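Side-chain contacts in putative oxidoreductase (Pseudomonas putida, PDB 3L6D), which probably binds NADP through a Rossmann-type domain and acts as an oxidoreductase: residues B[228-232]-B[233-237]; B[282-285]-B[286-290]; B[57-60]-B[61-65]; B[86-89]-B[90-94]; B[250-253]-B[254-258]. All coordinates share one frame; numbering follows the deposited sequence.

How the contacts relate
Contacts 1 and 2 meet in the C-terminal domain, where F235 and R229 touch D285. Contact 2 is mostly buried, contact 1 only in part. Their chemistry is polar: carboxylates, a guanidinium group, and turn bonds after a helix ends and at the start of a run of helical angles. Contacts 3 and 4 are two short helix starts in the nucleotide-binding domain that pack on each other through V59, L63, V88 and L92; their centres lie about 53 and 52 Å from that of contact 1. Contact 5 is regular helix inside 242-259. Contacts 3, 4 and 5 are partly buried, each with a buried apolar pair and other residues exposed. Contacts 1, 2 and 5 also reach the second subunit.

Contact 1: residues B[228-232]-B[233-237]; sequences RRLET and QDFKG
The guanidinium group of R229 meets D234 O at its edge: NH1 donates over 2.9 Å to D234 O, which lies 18° out of the guanidinium plane. R228 NH2 sits over one face, towards the rim, both arginines being gathered round E225. R229 NE pairs with E225 and D285, and NH2 with D238, in salt bridges. NH1 also makes a weak bond to K236 O, which lies obliquely to the group, and its salt bridge to D234 OD2 is long at 3.8 Å. The ring of F235 receives L230 CD2 at its edge, 3.9 Å from F235 CZ, and Q233 CD lies at the edge in the ring plane. K291 makes a cation-pi contact with the ring.

R229 reaches these carbonyls because its chain is extended from CG to NE. Q233 does the reverse: its bend at chi2 (-71°) brings the amide back, so that Q233 NE2 donates almost straight (172°) to a lone pair of L230 O at 3.3 Å. The backbone turns here too, with D234 N bonded to R229 O at 3.1 Å. D234 OD2 accepts from K236 N at 3.1 Å, an Asx turn, and is met from above the carboxylate plane.

With a leucine in place of R229, D234 O would probably lose its side-chain donor and the carboxylates of E225, D238 and D285 a shared counter-charge.

The turn closes helix 204-232 and leads towards helix 242-259. F235 packs on Q284 and A288 of the 282-290 loop, while E231 and L230 face the second subunit, E231 in a salt bridge to its R209.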
loop_
_atom_site.group_PDB
_atom_site.type_symbol
_atom_site.label_atom_id
_atom_site.label_comp_id
_atom_site.label_asym_id
_atom_site.label_seq_id
_atom_site.Cartn_x
_atom_site.Cartn_y
_atom_site.Cartn_z
ATOM N N ARG B 228 -12.682 6.220 -6.233
ATOM C CA ARG B 228 -13.518 7.055 -7.089
ATOM C C ARG B 228 -14.597 6.190 -7.761
ATOM O O ARG B 228 -15.770 6.568 -7.828
ATOM C CB ARG B 228 -12.645 7.822 -8.128
ATOM C CG ARG B 228 -13.430 8.735 -9.082
ATOM C CD ARG B 228 -12.643 9.159 -10.374
ATOM N NE ARG B 228 -12.476 8.066 -11.338
ATOM C CZ ARG B 228 -13.396 7.685 -12.227
ATOM N NH1 ARG B 228 -14.573 8.302 -12.282
ATOM N NH2 ARG B 228 -13.152 6.673 -13.057
ATOM N N ARG B 229 -14.215 5.014 -8.226
ATOM C CA ARG B 229 -15.164 4.095 -8.818
ATOM C C ARG B 229 -16.147 3.524 -7.814
ATOM O O ARG B 229 -17.325 3.382 -8.142
ATOM C CB ARG B 229 -14.440 2.989 -9.568
ATOM C CG ARG B 229 -13.859 3.520 -10.883
ATOM C CD ARG B 229 -13.005 2.490 -11.536
ATOM N NE ARG B 229 -12.536 2.892 -12.866
ATOM C CZ ARG B 229 -13.226 2.742 -13.993
ATOM N NH1 ARG B 229 -14.442 2.215 -13.971
ATOM N NH2 ARG B 229 -12.693 3.114 -15.155
ATOM N N LEU B 230 -15.680 3.190 -6.608
ATOM C CA LEU B 230 -16.576 2.669 -5.580
ATOM C C LEU B 230 -17.622 3.712 -5.156
ATOM O O LEU B 230 -18.805 3.367 -4.918
ATOM C CB LEU B 230 -15.782 2.171 -4.375
ATOM C CG LEU B 230 -14.918 0.933 -4.548
ATOM C CD1 LEU B 230 -13.991 0.740 -3.324
ATOM C CD2 LEU B 230 -15.792 -0.325 -4.818
ATOM N N GLU B 231 -17.196 4.959 -5.084
ATOM C CA GLU B 231 -18.062 6.072 -4.804
ATOM C C GLU B 231 -19.082 6.360 -5.883
ATOM O O GLU B 231 -20.186 6.672 -5.595
ATOM C CB GLU B 231 -17.249 7.311 -4.511
ATOM C CG GLU B 231 -16.628 7.294 -3.163
ATOM C CD GLU B 231 -15.739 8.439 -2.912
ATOM O OE1 GLU B 231 -15.416 9.180 -3.807
ATOM O OE2 GLU B 231 -15.360 8.624 -1.786
ATOM N N THR B 232 -18.679 6.297 -7.128
ATOM C CA THR B 232 -19.575 6.502 -8.247
ATOM C C THR B 232 -20.267 5.246 -8.727
ATOM O O THR B 232 -21.117 5.308 -9.558
ATOM C CB THR B 232 -18.850 7.114 -9.421
ATOM O OG1 THR B 232 -17.852 6.219 -9.871
ATOM C CG2 THR B 232 -18.185 8.369 -9.041
ATOM N N GLN B 233 -19.867 4.113 -8.214
ATOM C CA GLN B 233 -20.381 2.839 -8.640
ATOM C C GLN B 233 -20.172 2.609 -10.131
ATOM O O GLN B 233 -20.989 2.003 -10.786
ATOM C CB GLN B 233 -21.850 2.683 -8.285
ATOM C CG GLN B 233 -22.137 2.330 -6.842
ATOM C CD GLN B 233 -21.752 0.933 -6.474
ATOM O OE1 GLN B 233 -22.404 -0.015 -6.863
ATOM N NE2 GLN B 233 -20.684 0.797 -5.695
ATOM N N ASP B 234 -19.058 3.075 -10.652
ATOM C CA ASP B 234 -18.754 2.905 -12.040
ATOM C C ASP B 234 -17.726 1.824 -12.215
ATOM O O ASP B 234 -16.580 2.020 -11.956
ATOM C CB ASP B 234 -18.200 4.197 -12.573
ATOM C CG ASP B 234 -17.762 4.086 -13.971
ATOM O OD1 ASP B 234 -17.099 4.997 -14.449
ATOM O OD2 ASP B 234 -18.067 3.075 -14.592
ATOM N N PHE B 235 -18.155 0.696 -12.711
ATOM C CA PHE B 235 -17.293 -0.456 -12.849
ATOM C C PHE B 235 -17.034 -0.813 -14.317
ATOM O O PHE B 235 -16.676 -1.962 -14.638
ATOM C CB PHE B 235 -17.880 -1.646 -12.079
ATOM C CG PHE B 235 -17.982 -1.406 -10.597
ATOM C CD1 PHE B 235 -16.860 -1.590 -9.762
ATOM C CD2 PHE B 235 -19.180 -0.970 -10.033
ATOM C CE1 PHE B 235 -16.937 -1.363 -8.390
ATOM C CE2 PHE B 235 -19.275 -0.740 -8.655
ATOM C CZ PHE B 235 -18.143 -0.938 -7.827
ATOM N N LYS B 236 -17.184 0.178 -15.198
ATOM C CA LYS B 236 -17.019 -0.056 -16.637
ATOM C C LYS B 236 -15.598 -0.530 -16.886
ATOM O O LYS B 236 -14.638 0.070 -16.388
ATOM C CB LYS B 236 -17.321 1.198 -17.462
ATOM C CG LYS B 236 -18.765 1.698 -17.393
ATOM C CD LYS B 236 -18.851 3.187 -17.807
ATOM C CE LYS B 236 -20.226 3.816 -17.519
ATOM N NZ LYS B 236 -20.246 5.300 -17.779
ATOM N N GLY B 237 -15.465 -1.562 -17.709
ATOM C CA GLY B 237 -14.196 -2.199 -17.961
ATOM C C GLY B 237 -13.390 -1.473 -18.998
ATOM O O GLY B 237 -12.593 -2.040 -19.712
#

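Contact 2: residues B[282-285]-B[286-290]; sequences GDQD and IAATT
D285 OD2 accepts from A287 N at 2.8 Å, in a nearly straight bond (163°) that comes in on the anti side, 32° out of the carboxylate plane. The carboxylate is placed for this by chi1 of -175°, which sets CG anti to the backbone N and lets OD2 reach forward along the chain. OD1 forms a salt bridge to R229 NE, so the two oxygens of one carboxylate join the turn to helix 204-232.

Q284 lies against the methyl of A288: its CB is 3.8 Å and its OE1 3.4 Å from A288 CB, while OE1 accepts from K291. A288 N donates to D285 O at 2.8 Å from above the carbonyl plane.

Exchanging D285 for an alanine removes both carboxylate oxygens, and is likely to leave A287 N without its acceptor and R229 short of one counter-charge.

Further on, T289 OG1 and T290 OG1 bond back to I286 O and A287 O, each carbonyl also taking the backbone N of the same threonine. Both threonines pack on F191 of the second subunit. The bond of D285 OD2 to A287 N, two residues on, is an Asx turn opening a run of helical backbone angles.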
loop_
_atom_site.group_PDB
_atom_site.type_symbol
_atom_site.label_atom_id
_atom_site.label_comp_id
_atom_site.label_asym_id
_atom_site.label_seq_id
_atom_site.Cartn_x
_atom_site.Cartn_y
_atom_site.Cartn_z
ATOM N N GLY B 282 -15.630 -10.555 -14.616
ATOM C CA GLY B 282 -14.464 -10.473 -15.519
ATOM C C GLY B 282 -14.362 -9.256 -16.428
ATOM O O GLY B 282 -13.255 -8.722 -16.654
ATOM N N ASP B 283 -15.498 -8.802 -16.945
ATOM C CA ASP B 283 -15.504 -7.676 -17.865
ATOM C C ASP B 283 -15.584 -6.318 -17.160
ATOM O O ASP B 283 -15.608 -5.270 -17.810
ATOM C CB ASP B 283 -16.642 -7.817 -18.887
ATOM C CG ASP B 283 -18.018 -7.812 -18.248
ATOM O OD1 ASP B 283 -18.123 -7.945 -17.012
ATOM O OD2 ASP B 283 -19.012 -7.683 -18.985
ATOM N N GLN B 284 -15.650 -6.328 -15.832
ATOM C CA GLN B 284 -15.663 -5.065 -15.081
ATOM C C GLN B 284 -14.268 -4.584 -14.641
ATOM O O GLN B 284 -13.294 -5.323 -14.729
ATOM C CB GLN B 284 -16.612 -5.162 -13.885
ATOM C CG GLN B 284 -18.052 -5.484 -14.275
ATOM C CD GLN B 284 -18.933 -5.618 -13.074
ATOM O OE1 GLN B 284 -18.787 -4.882 -12.091
ATOM N NE2 GLN B 284 -19.865 -6.570 -13.131
ATOM N N ASP B 285 -14.197 -3.336 -14.183
ATOM C CA ASP B 285 -13.003 -2.768 -13.578
ATOM C C ASP B 285 -12.585 -3.654 -12.404
ATOM O O ASP B 285 -13.426 -4.283 -11.734
ATOM C CB ASP B 285 -13.273 -1.337 -13.107
ATOM C CG ASP B 285 -12.022 -0.635 -12.560
ATOM O OD1 ASP B 285 -11.310 0.031 -13.347
ATOM O OD2 ASP B 285 -11.754 -0.718 -11.339
ATOM N N ILE B 286 -11.274 -3.712 -12.208
ATOM C CA ILE B 286 -10.634 -4.485 -11.147
ATOM C C ILE B 286 -11.225 -4.169 -9.762
ATOM O O ILE B 286 -11.329 -5.064 -8.896
ATOM C CB ILE B 286 -9.108 -4.291 -11.222
ATOM C CG1 ILE B 286 -8.365 -5.239 -10.264
ATOM C CG2 ILE B 286 -8.726 -2.780 -11.000
ATOM C CD1 ILE B 286 -8.632 -6.730 -10.508
ATOM N N ALA B 287 -11.681 -2.932 -9.570
ATOM C CA ALA B 287 -12.338 -2.564 -8.304
ATOM C C ALA B 287 -13.623 -3.368 -8.043
ATOM O O ALA B 287 -14.074 -3.404 -6.905
ATOM C CB ALA B 287 -12.618 -1.067 -8.229
ATOM N N ALA B 288 -14.184 -4.036 -9.062
ATOM C CA ALA B 288 -15.387 -4.866 -8.851
ATOM C C ALA B 288 -15.063 -6.073 -7.993
ATOM O O ALA B 288 -15.975 -6.765 -7.494
ATOM C CB ALA B 288 -16.007 -5.328 -10.177
ATOM N N THR B 289 -13.776 -6.352 -7.832
ATOM C CA THR B 289 -13.334 -7.375 -6.885
ATOM C C THR B 289 -14.017 -7.142 -5.531
ATOM O O THR B 289 -14.426 -8.090 -4.855
ATOM C CB THR B 289 -11.800 -7.376 -6.711
ATOM O OG1 THR B 289 -11.173 -7.630 -7.973
ATOM C CG2 THR B 289 -11.351 -8.474 -5.721
ATOM N N THR B 290 -14.123 -5.869 -5.135
ATOM C CA THR B 290 -14.855 -5.482 -3.942
ATOM C C THR B 290 -16.241 -6.131 -3.807
ATOM O O THR B 290 -16.588 -6.673 -2.725
ATOM C CB THR B 290 -14.964 -3.929 -3.867
ATOM O OG1 THR B 290 -13.626 -3.383 -3.897
ATOM C CG2 THR B 290 -15.607 -3.510 -2.577
#

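Contact 3: residues B[57-60]-B[61-65]; sequences ESVK and AALSA
S58 holds its OG between the backbone N and the carbonyl carbon (chi1 61°), which turns the hydroxyl oxygen forward to accept from A61 N at 3.1 Å with an N-H...O angle of 159°. That is a capping bond, and S58 is the N-cap of helix 59-65. The same oxygen lies 3.4 Å from A61 CB, so the methyl group packs beside the cap.

V59 has CG1 anti to the backbone N (177°), and this brings it to 3.9 Å from L63 CD1. The two side chains, one helical turn apart, lie side by side and point the same way.

A62 N donates to S58 O at 3.2 Å, and L63 N and S64 N donate in turn to V59 O and K60 O. The cap therefore uses both oxygens of S58, OG for A61 N and the carbonyl for A62 N.

V59 and L63 face helix 88-92 through V88, L63 meeting L92 too. On the sheet side V59 and A62 rest on I15 of strand 12-15, whose S13 donates to A62 O, while R95 binds L63 O and S64 O.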
loop_
_atom_site.group_PDB
_atom_site.type_symbol
_atom_site.label_atom_id
_atom_site.label_comp_id
_atom_site.label_asym_id
_atom_site.label_seq_id
_atom_site.Cartn_x
_atom_site.Cartn_y
_atom_site.Cartn_z
ATOM N N GLU B 57 -0.075 10.716 43.920
ATOM C CA GLU B 57 0.076 9.639 44.910
ATOM C C GLU B 57 -0.816 8.411 44.620
ATOM O O GLU B 57 -0.547 7.289 45.104
ATOM C CB GLU B 57 -0.169 10.200 46.316
ATOM C CG GLU B 57 -1.622 10.580 46.641
ATOM C CD GLU B 57 -1.771 11.155 48.057
ATOM O OE1 GLU B 57 -0.789 11.126 48.825
ATOM O OE2 GLU B 57 -2.883 11.646 48.388
ATOM N N SER B 58 -1.858 8.607 43.820
ATOM C CA SER B 58 -2.843 7.537 43.626
ATOM C C SER B 58 -3.584 7.744 42.319
ATOM O O SER B 58 -3.551 8.858 41.761
ATOM C CB SER B 58 -3.880 7.553 44.752
ATOM O OG SER B 58 -4.588 8.770 44.788
ATOM N N VAL B 59 -4.272 6.680 41.875
ATOM C CA VAL B 59 -5.261 6.780 40.783
ATOM C C VAL B 59 -6.292 7.885 41.049
ATOM O O VAL B 59 -6.511 8.737 40.197
ATOM C CB VAL B 59 -5.965 5.441 40.504
ATOM C CG1 VAL B 59 -7.050 5.599 39.408
ATOM C CG2 VAL B 59 -4.929 4.360 40.120
ATOM N N LYS B 60 -6.883 7.915 42.239
ATOM C CA LYS B 60 -7.923 8.899 42.518
ATOM C C LYS B 60 -7.409 10.332 42.438
ATOM O O LYS B 60 -8.115 11.204 41.935
ATOM C CB LYS B 60 -8.691 8.621 43.834
ATOM C CG LYS B 60 -7.903 8.756 45.136
ATOM C CD LYS B 60 -8.748 8.324 46.362
ATOM C CE LYS B 60 -7.838 7.741 47.454
ATOM N NZ LYS B 60 -7.280 8.852 48.283
ATOM N N ALA B 61 -6.179 10.567 42.898
ATOM C CA ALA B 61 -5.589 11.900 42.784
ATOM C C ALA B 61 -5.373 12.336 41.315
ATOM O O ALA B 61 -5.599 13.488 40.963
ATOM C CB ALA B 61 -4.259 11.979 43.583
ATOM N N ALA B 62 -4.910 11.414 40.498
ATOM C CA ALA B 62 -4.693 11.662 39.062
ATOM C C ALA B 62 -6.028 11.983 38.342
ATOM O O ALA B 62 -6.106 12.915 37.515
ATOM C CB ALA B 62 -4.014 10.472 38.445
ATOM N N LEU B 63 -7.088 11.236 38.696
ATOM C CA LEU B 63 -8.426 11.498 38.157
ATOM C C LEU B 63 -8.941 12.867 38.528
ATOM O O LEU B 63 -9.519 13.566 37.670
ATOM C CB LEU B 63 -9.436 10.414 38.591
ATOM C CG LEU B 63 -9.160 9.056 37.953
ATOM C CD1 LEU B 63 -10.058 7.970 38.624
ATOM C CD2 LEU B 63 -9.422 9.135 36.435
ATOM N N SER B 64 -8.682 13.271 39.782
ATOM C CA SER B 64 -9.175 14.532 40.304
ATOM C C SER B 64 -8.406 15.696 39.712
ATOM O O SER B 64 -8.951 16.794 39.535
ATOM C CB SER B 64 -9.111 14.553 41.857
ATOM O OG SER B 64 -10.030 13.599 42.396
ATOM N N ALA B 65 -7.141 15.453 39.383
ATOM C CA ALA B 65 -6.215 16.558 39.031
ATOM C C ALA B 65 -6.517 17.226 37.699
ATOM O O ALA B 65 -6.100 18.368 37.484
ATOM C CB ALA B 65 -4.767 16.077 39.031
#

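Contact 4: residues B[86-89]-B[90-94]; sequences PGVA and RALAH
V88 and L92 touch one turn apart in the short helix 88-92, a connecting helix of the Rossmann-type nucleotide-binding domain whose N-cap residue is G87. The cap has no side chain to offer, and G87 takes a positive phi (73°), an angle that glycine accepts readily.

Hydrogen bonds come first. A91 N donates to G87 O at 3.2 Å and also approaches V88 O at 2.8 Å, but there the N-H...O angle of 117° makes the bond weak. L92 N is likewise shared: it lies 3.0 Å from V88 O, nearly in line with the V88 C=O bond, whereas A89 O at 3.2 Å is met from well above its carbonyl plane. Such forked donors mix bonds to residues three and four positions back, which fits a helix of little more than one turn.

The apolar contact is one pair: V88 CG1 approaches L92 CG at 4.3 Å. L92 CG also lies 3.5 Å from V88 O. L92 reaches this position with CG beside the backbone N, anti to the carbonyl carbon (chi1 -66°). This face looks to helix 59-65, and S64 there meets A91. R90 instead leads its charged end away from the turn.

A91 CB rests against both G87 O and V88 O, 3.6 Å from each, on one side of the methyl.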
loop_
_atom_site.group_PDB
_atom_site.type_symbol
_atom_site.label_atom_id
_atom_site.label_comp_id
_atom_site.label_asym_id
_atom_site.label_seq_id
_atom_site.Cartn_x
_atom_site.Cartn_y
_atom_site.Cartn_z
ATOM N N PRO B 86 -9.294 2.324 45.961
ATOM C CA PRO B 86 -10.009 3.136 46.981
ATOM C C PRO B 86 -10.403 4.535 46.499
ATOM O O PRO B 86 -9.525 5.309 46.088
ATOM C CB PRO B 86 -9.001 3.230 48.143
ATOM C CG PRO B 86 -7.688 2.729 47.589
ATOM C CD PRO B 86 -8.022 1.786 46.485
ATOM N N GLY B 87 -11.708 4.831 46.525
ATOM C CA GLY B 87 -12.242 6.176 46.195
ATOM C C GLY B 87 -12.210 6.563 44.720
ATOM O O GLY B 87 -12.445 7.718 44.343
ATOM N N VAL B 88 -11.899 5.598 43.877
ATOM C CA VAL B 88 -11.838 5.856 42.457
ATOM C C VAL B 88 -13.217 6.174 41.904
ATOM O O VAL B 88 -13.368 7.159 41.194
ATOM C CB VAL B 88 -11.144 4.695 41.705
ATOM C CG1 VAL B 88 -11.321 4.835 40.181
ATOM C CG2 VAL B 88 -9.671 4.714 42.063
ATOM N N ALA B 89 -14.229 5.375 42.262
ATOM C CA ALA B 89 -15.579 5.604 41.762
ATOM C C ALA B 89 -15.994 7.056 41.980
ATOM O O ALA B 89 -16.417 7.746 41.018
ATOM C CB ALA B 89 -16.574 4.652 42.400
ATOM N N ARG B 90 -15.843 7.533 43.213
ATOM C CA ARG B 90 -16.162 8.910 43.520
ATOM C C ARG B 90 -15.351 9.893 42.646
ATOM O O ARG B 90 -15.900 10.888 42.193
ATOM C CB ARG B 90 -16.016 9.185 45.032
ATOM C CG ARG B 90 -16.809 10.376 45.572
ATOM C CD ARG B 90 -15.837 11.424 46.070
ATOM N NE ARG B 90 -16.375 12.777 46.303
ATOM C CZ ARG B 90 -16.581 13.697 45.348
ATOM N NH1 ARG B 90 -16.355 13.412 44.057
ATOM N NH2 ARG B 90 -17.042 14.903 45.676
ATOM N N ALA B 91 -14.077 9.594 42.372
ATOM C CA ALA B 91 -13.228 10.528 41.595
ATOM C C ALA B 91 -13.474 10.519 40.086
ATOM O O ALA B 91 -12.991 11.408 39.383
ATOM C CB ALA B 91 -11.751 10.285 41.897
ATOM N N LEU B 92 -14.198 9.515 39.580
ATOM C CA LEU B 92 -14.680 9.518 38.192
ATOM C C LEU B 92 -15.733 10.605 37.863
ATOM O O LEU B 92 -15.886 10.982 36.686
ATOM C CB LEU B 92 -15.261 8.132 37.841
ATOM C CG LEU B 92 -14.217 7.001 37.829
ATOM C CD1 LEU B 92 -14.879 5.616 37.703
ATOM C CD2 LEU B 92 -13.188 7.192 36.665
ATOM N N ALA B 93 -16.488 11.080 38.861
ATOM C CA ALA B 93 -17.632 11.983 38.594
ATOM C C ALA B 93 -17.134 13.212 37.826
ATOM O O ALA B 93 -16.136 13.818 38.230
ATOM C CB ALA B 93 -18.306 12.446 39.895
ATOM N N HIS B 94 -17.821 13.554 36.731
ATOM C CA HIS B 94 -17.469 14.724 35.929
ATOM C C HIS B 94 -16.072 14.695 35.312
ATOM O O HIS B 94 -15.525 15.746 34.957
ATOM C CB HIS B 94 -17.658 15.987 36.748
ATOM C CG HIS B 94 -18.982 16.037 37.420
ATOM N ND1 HIS B 94 -20.163 15.866 36.726
ATOM C CD2 HIS B 94 -19.313 16.167 38.722
ATOM C CE1 HIS B 94 -21.172 15.941 37.572
ATOM N NE2 HIS B 94 -20.684 16.135 38.787
#

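Contact 5: residues B[250-253]-B[254-258]; sequences AHIA and QSLHA
Q254 and the three residues after it each bond back to a carbonyl of A250 to A253, the regular pattern of an alpha helix; this is the interior of helix 242-259 in the reductive aminase-like C-terminal domain.

Q254 N donates to A250 O at 3.0 Å and makes a weak second bond to H251 O at 3.2 Å. Its CB rests 3.4 Å from A250 O. Beyond that the chain bends at chi2, and the amide leads away from residues 250-253.

S255 grips one carbonyl twice. S255 N meets H251 O at 3.1 Å, and S255 OG donates to H251 O at 3.1 Å as well, the two arriving from opposite faces of its plane. The hydroxyl is put there by its first torsion (-46°), which sets OG beside the backbone N and anti to the carbonyl carbon, so it folds back along the helix. S255 also packs on T177 of the second subunit.

L256 carries the apolar face. L256 N bonds to I252 O at 3.0 Å, and L256 CD1 comes to 4.1 Å from I252 CG2, the side chains lying side by side and pointing the same way. I252 is covered by F266 of helix 264-281 and by H180 of the second subunit; L256 meets F200, V261 and T263.

H257 N donates to A253 O, although the place of that oxygen is less sure. H257 NE2 is hydrogen-bonded to D267. Near the end of the helix, A258 N is bonded to Q254 O at 2.8 Å.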
loop_
_atom_site.group_PDB
_atom_site.type_symbol
_atom_site.label_atom_id
_atom_site.label_comp_id
_atom_site.label_asym_id
_atom_site.label_seq_id
_atom_site.Cartn_x
_atom_site.Cartn_y
_atom_site.Cartn_z
ATOM N N ALA B 250 -2.169 -14.878 -12.630
ATOM C CA ALA B 250 -1.769 -16.279 -12.831
ATOM C C ALA B 250 -0.356 -16.421 -13.422
ATOM O O ALA B 250 0.375 -17.348 -13.049
ATOM C CB ALA B 250 -2.801 -17.023 -13.681
ATOM N N HIS B 251 0.029 -15.512 -14.325
ATOM C CA HIS B 251 1.361 -15.520 -14.936
ATOM C C HIS B 251 2.422 -15.215 -13.874
ATOM O O HIS B 251 3.473 -15.882 -13.817
ATOM C CB HIS B 251 1.471 -14.474 -16.066
ATOM C CG HIS B 251 0.876 -14.897 -17.388
ATOM N ND1 HIS B 251 1.349 -15.965 -18.124
ATOM C CD2 HIS B 251 -0.123 -14.353 -18.129
ATOM C CE1 HIS B 251 0.654 -16.077 -19.244
ATOM N NE2 HIS B 251 -0.237 -15.102 -19.278
ATOM N N ILE B 252 2.151 -14.195 -13.047
ATOM C CA ILE B 252 3.053 -13.831 -11.948
ATOM C C ILE B 252 3.191 -15.024 -10.991
ATOM O O ILE B 252 4.304 -15.400 -10.633
ATOM C CB ILE B 252 2.555 -12.545 -11.203
ATOM C CG1 ILE B 252 2.707 -11.331 -12.111
ATOM C CG2 ILE B 252 3.327 -12.314 -9.882
ATOM C CD1 ILE B 252 1.792 -10.136 -11.700
ATOM N N ALA B 253 2.059 -15.645 -10.635
ATOM C CA ALA B 253 2.041 -16.774 -9.684
ATOM C C ALA B 253 2.810 -17.975 -10.218
ATOM O O ALA B 253 3.397 -18.738 -9.450
ATOM C CB ALA B 253 0.627 -17.167 -9.320
ATOM N N GLN B 254 2.853 -18.100 -11.538
ATOM C CA GLN B 254 3.537 -19.212 -12.167
ATOM C C GLN B 254 5.076 -19.031 -12.167
ATOM O O GLN B 254 5.820 -19.992 -11.865
ATOM C CB GLN B 254 2.962 -19.430 -13.559
ATOM C CG GLN B 254 3.172 -20.793 -14.105
ATOM C CD GLN B 254 4.035 -20.748 -15.328
ATOM O OE1 GLN B 254 5.193 -21.175 -15.300
ATOM N NE2 GLN B 254 3.481 -20.218 -16.429
ATOM N N SER B 255 5.546 -17.810 -12.463
ATOM C CA SER B 255 6.981 -17.493 -12.375
ATOM C C SER B 255 7.475 -17.633 -10.943
ATOM O O SER B 255 8.610 -18.044 -10.699
ATOM C CB SER B 255 7.251 -16.073 -12.841
ATOM O OG SER B 255 6.557 -15.825 -14.035
ATOM N N LEU B 256 6.625 -17.255 -9.999
ATOM C CA LEU B 256 6.960 -17.392 -8.589
ATOM C C LEU B 256 7.044 -18.879 -8.216
ATOM O O LEU B 256 7.994 -19.313 -7.555
ATOM C CB LEU B 256 5.945 -16.657 -7.707
ATOM C CG LEU B 256 5.874 -15.117 -7.747
ATOM C CD1 LEU B 256 4.783 -14.627 -6.830
ATOM C CD2 LEU B 256 7.205 -14.448 -7.436
ATOM N N HIS B 257 6.050 -19.650 -8.637
ATOM C CA HIS B 257 6.056 -21.106 -8.398
ATOM C C HIS B 257 7.278 -21.802 -9.036
ATOM O O HIS B 257 7.960 -22.578 -8.358
ATOM C CB HIS B 257 4.721 -21.750 -8.846
ATOM C CG HIS B 257 3.580 -21.543 -7.879
ATOM N ND1 HIS B 257 2.724 -22.562 -7.503
ATOM C CD2 HIS B 257 3.162 -20.437 -7.208
ATOM C CE1 HIS B 257 1.828 -22.092 -6.649
ATOM N NE2 HIS B 257 2.068 -20.803 -6.459
ATOM N N ALA B 258 7.561 -21.516 -10.313
ATOM C CA ALA B 258 8.762 -22.066 -10.979
ATOM C C ALA B 258 10.062 -21.758 -10.212
ATOM O O ALA B 258 10.971 -22.575 -10.186
ATOM C CB ALA B 258 8.872 -21.608 -12.451
#